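Local coordinates for bacteriocin immunity protein (Pseudomonas aeruginosa, PDB 4UHP) that binds the DNase of pyocin AP41 in a tight complex and so probably protects the producing cell from its own bacteriocin, at residues E20-N25 with G56-P61. Sequence-based numbering, arbitrary orientation.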
loop_
_atom_site.group_PDB
_atom_site.type_symbol
_atom_site.label_atom_id
_atom_site.label_comp_id
_atom_site.label_asym_id
_atom_site.label_seq_id
_atom_site.Cartn_x
_atom_site.Cartn_y
_atom_site.Cartn_z
ATOM N N GLU D 20 13.615 -5.485 -6.501
ATOM C CA GLU D 20 14.171 -5.655 -5.163
ATOM C C GLU D 20 13.907 -4.435 -4.281
ATOM O O GLU D 20 13.874 -4.536 -3.055
ATOM C CB GLU D 20 15.674 -5.931 -5.244
ATOM C CG GLU D 20 16.018 -7.323 -5.749
ATOM C CD GLU D 20 17.498 -7.503 -6.022
ATOM O OE1 GLU D 20 18.213 -6.485 -6.140
ATOM O OE2 GLU D 20 17.945 -8.664 -6.127
ATOM N N GLU D 21 13.706 -3.285 -4.914
ATOM C CA GLU D 21 13.483 -2.041 -4.190
ATOM C C GLU D 21 12.106 -2.034 -3.517
ATOM O O GLU D 21 11.835 -1.211 -2.644
ATOM C CB GLU D 21 13.639 -0.846 -5.138
ATOM C CG GLU D 21 13.904 0.480 -4.444
ATOM C CD GLU D 21 14.669 1.464 -5.318
ATOM O OE1 GLU D 21 15.245 1.039 -6.343
ATOM O OE2 GLU D 21 14.691 2.666 -4.980
ATOM N N PHE D 22 11.246 -2.968 -3.915
ATOM C CA PHE D 22 9.939 -3.125 -3.284
ATOM C C PHE D 22 10.015 -3.996 -2.029
ATOM O O PHE D 22 8.990 -4.328 -1.433
ATOM C CB PHE D 22 8.936 -3.722 -4.273
ATOM C CG PHE D 22 8.598 -2.810 -5.415
ATOM C CD1 PHE D 22 7.578 -1.883 -5.300
ATOM C CD2 PHE D 22 9.308 -2.873 -6.601
ATOM C CE1 PHE D 22 7.269 -1.038 -6.348
ATOM C CE2 PHE D 22 9.005 -2.032 -7.651
ATOM C CZ PHE D 22 7.984 -1.112 -7.525
ATOM N N PHE D 23 11.230 -4.356 -1.629
ATOM C CA PHE D 23 11.432 -5.216 -0.468
ATOM C C PHE D 23 12.493 -4.655 0.474
ATOM O O PHE D 23 12.560 -5.038 1.638
ATOM C CB PHE D 23 11.830 -6.628 -0.910
ATOM C CG PHE D 23 10.755 -7.349 -1.674
ATOM C CD1 PHE D 23 10.614 -7.166 -3.040
ATOM C CD2 PHE D 23 9.891 -8.217 -1.028
ATOM C CE1 PHE D 23 9.625 -7.829 -3.747
ATOM C CE2 PHE D 23 8.902 -8.885 -1.727
ATOM C CZ PHE D 23 8.767 -8.689 -3.090
ATOM N N LYS D 24 13.324 -3.757 -0.044
ATOM C CA LYS D 24 14.403 -3.153 0.730
ATOM C C LYS D 24 14.516 -1.669 0.415
ATOM O O LYS D 24 13.998 -1.199 -0.599
ATOM C CB LYS D 24 15.738 -3.847 0.442
ATOM C CG LYS D 24 16.532 -3.216 -0.695
ATOM C CD LYS D 24 17.853 -3.936 -0.916
ATOM C CE LYS D 24 17.785 -4.862 -2.120
ATOM N NZ LYS D 24 19.136 -5.195 -2.652
ATOM N N ASN D 25 15.197 -0.932 1.285
ATOM C CA ASN D 25 15.417 0.491 1.059
ATOM C C ASN D 25 16.732 0.748 0.335
ATOM O O ASN D 25 17.709 1.184 0.943
ATOM C CB ASN D 25 15.391 1.254 2.384
ATOM C CG ASN D 25 15.198 2.744 2.192
ATOM O OD1 ASN D 25 15.319 3.260 1.081
ATOM N ND2 ASN D 25 14.898 3.446 3.278
ATOM N N GLY D 56 -0.464 -5.483 -8.662
ATOM C CA GLY D 56 -0.887 -6.697 -7.991
ATOM C C GLY D 56 0.147 -7.803 -8.060
ATOM O O GLY D 56 0.233 -8.625 -7.153
ATOM N N VAL D 57 0.935 -7.829 -9.132
ATOM C CA VAL D 57 2.009 -8.810 -9.260
ATOM C C VAL D 57 2.991 -8.668 -8.099
ATOM O O VAL D 57 3.480 -9.658 -7.555
ATOM C CB VAL D 57 2.768 -8.659 -10.591
ATOM C CG1 VAL D 57 3.877 -9.697 -10.693
ATOM C CG2 VAL D 57 1.808 -8.779 -11.771
ATOM N N ILE D 58 3.260 -7.426 -7.718
ATOM C CA ILE D 58 4.193 -7.134 -6.636
ATOM C C ILE D 58 3.553 -7.272 -5.260
ATOM O O ILE D 58 4.065 -7.993 -4.398
ATOM C CB ILE D 58 4.763 -5.708 -6.763
ATOM C CG1 ILE D 58 5.505 -5.542 -8.091
ATOM C CG2 ILE D 58 5.672 -5.388 -5.587
ATOM C CD1 ILE D 58 6.004 -4.131 -8.333
ATOM N N PHE D 59 2.434 -6.580 -5.061
ATOM C CA PHE D 59 1.849 -6.439 -3.731
ATOM C C PHE D 59 0.822 -7.517 -3.386
ATOM O O PHE D 59 0.491 -7.705 -2.217
ATOM C CB PHE D 59 1.206 -5.055 -3.588
ATOM C CG PHE D 59 2.176 -3.916 -3.755
ATOM C CD1 PHE D 59 3.103 -3.628 -2.767
ATOM C CD2 PHE D 59 2.153 -3.131 -4.894
ATOM C CE1 PHE D 59 3.995 -2.578 -2.915
ATOM C CE2 PHE D 59 3.039 -2.080 -5.047
ATOM C CZ PHE D 59 3.963 -1.803 -4.054
ATOM N N HIS D 60 0.303 -8.208 -4.394
ATOM C CA HIS D 60 -0.607 -9.325 -4.148
ATOM C C HIS D 60 -0.269 -10.528 -5.024
ATOM O O HIS D 60 -1.095 -10.982 -5.818
ATOM C CB HIS D 60 -2.049 -8.879 -4.365
ATOM C CG HIS D 60 -2.487 -7.814 -3.408
ATOM N ND1 HIS D 60 -3.055 -8.102 -2.185
ATOM C CD2 HIS D 60 -2.408 -6.464 -3.477
ATOM C CE1 HIS D 60 -3.322 -6.975 -1.549
ATOM N NE2 HIS D 60 -2.938 -5.966 -2.311
ATOM N N PRO D 61 0.952 -11.059 -4.862
ATOM C CA PRO D 61 1.478 -12.100 -5.745
ATOM C C PRO D 61 0.823 -13.458 -5.526
ATOM O O PRO D 61 0.323 -13.743 -4.436
ATOM C CB PRO D 61 2.958 -12.150 -5.368
ATOM C CG PRO D 61 2.963 -11.785 -3.920
ATOM C CD PRO D 61 1.876 -10.767 -3.748
#
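The Phe22 ring takes Ile58 CD1 over one face, and the Phe59 ring takes Ile58 CG2 over one of its own, which puts the isoleucine against both aromatics. On Phe22 the fit is a CH-pi contact: CD1 stands 3.7 Å from the ring centroid and only 10° off the normal, nearly over the centre. Ile58 is extended at its far end (chi2 176°), and this carries CD1 out to that spot, while CG2 branches off to meet Phe22 CB and CG, each at 3.9 Å. The two rings also meet directly, Phe59 CZ coming to 3.8 Å from Phe22 CD1. Their planes are turned 82° apart with centroids 5.9 Å from each other, an oblique pairing.

This is the four-helix fold of the colicin and pyocin immunity proteins, in which the very short helix 56-59 comes between two longer ones in the sequence. The contact ties that helix to the loop following helix 12-19, with CA atoms of Phe22 and Ile58 7.8 Å apart. No hydrogen bond crosses it; the join is apolar and buried. Helix 31-49 adds to it, Met38, Leu41 and Val42 touching Phe22, and Val42 also reaching Phe59.

The same residues face a chain of another protein in the complex. Phe59 stacks on an aromatic side chain of that chain, while the carbonyl O atoms of Phe59 and Phe22 each accept a hydrogen bond from a polar side chain of it. Ile58 also packs on a polar side chain there.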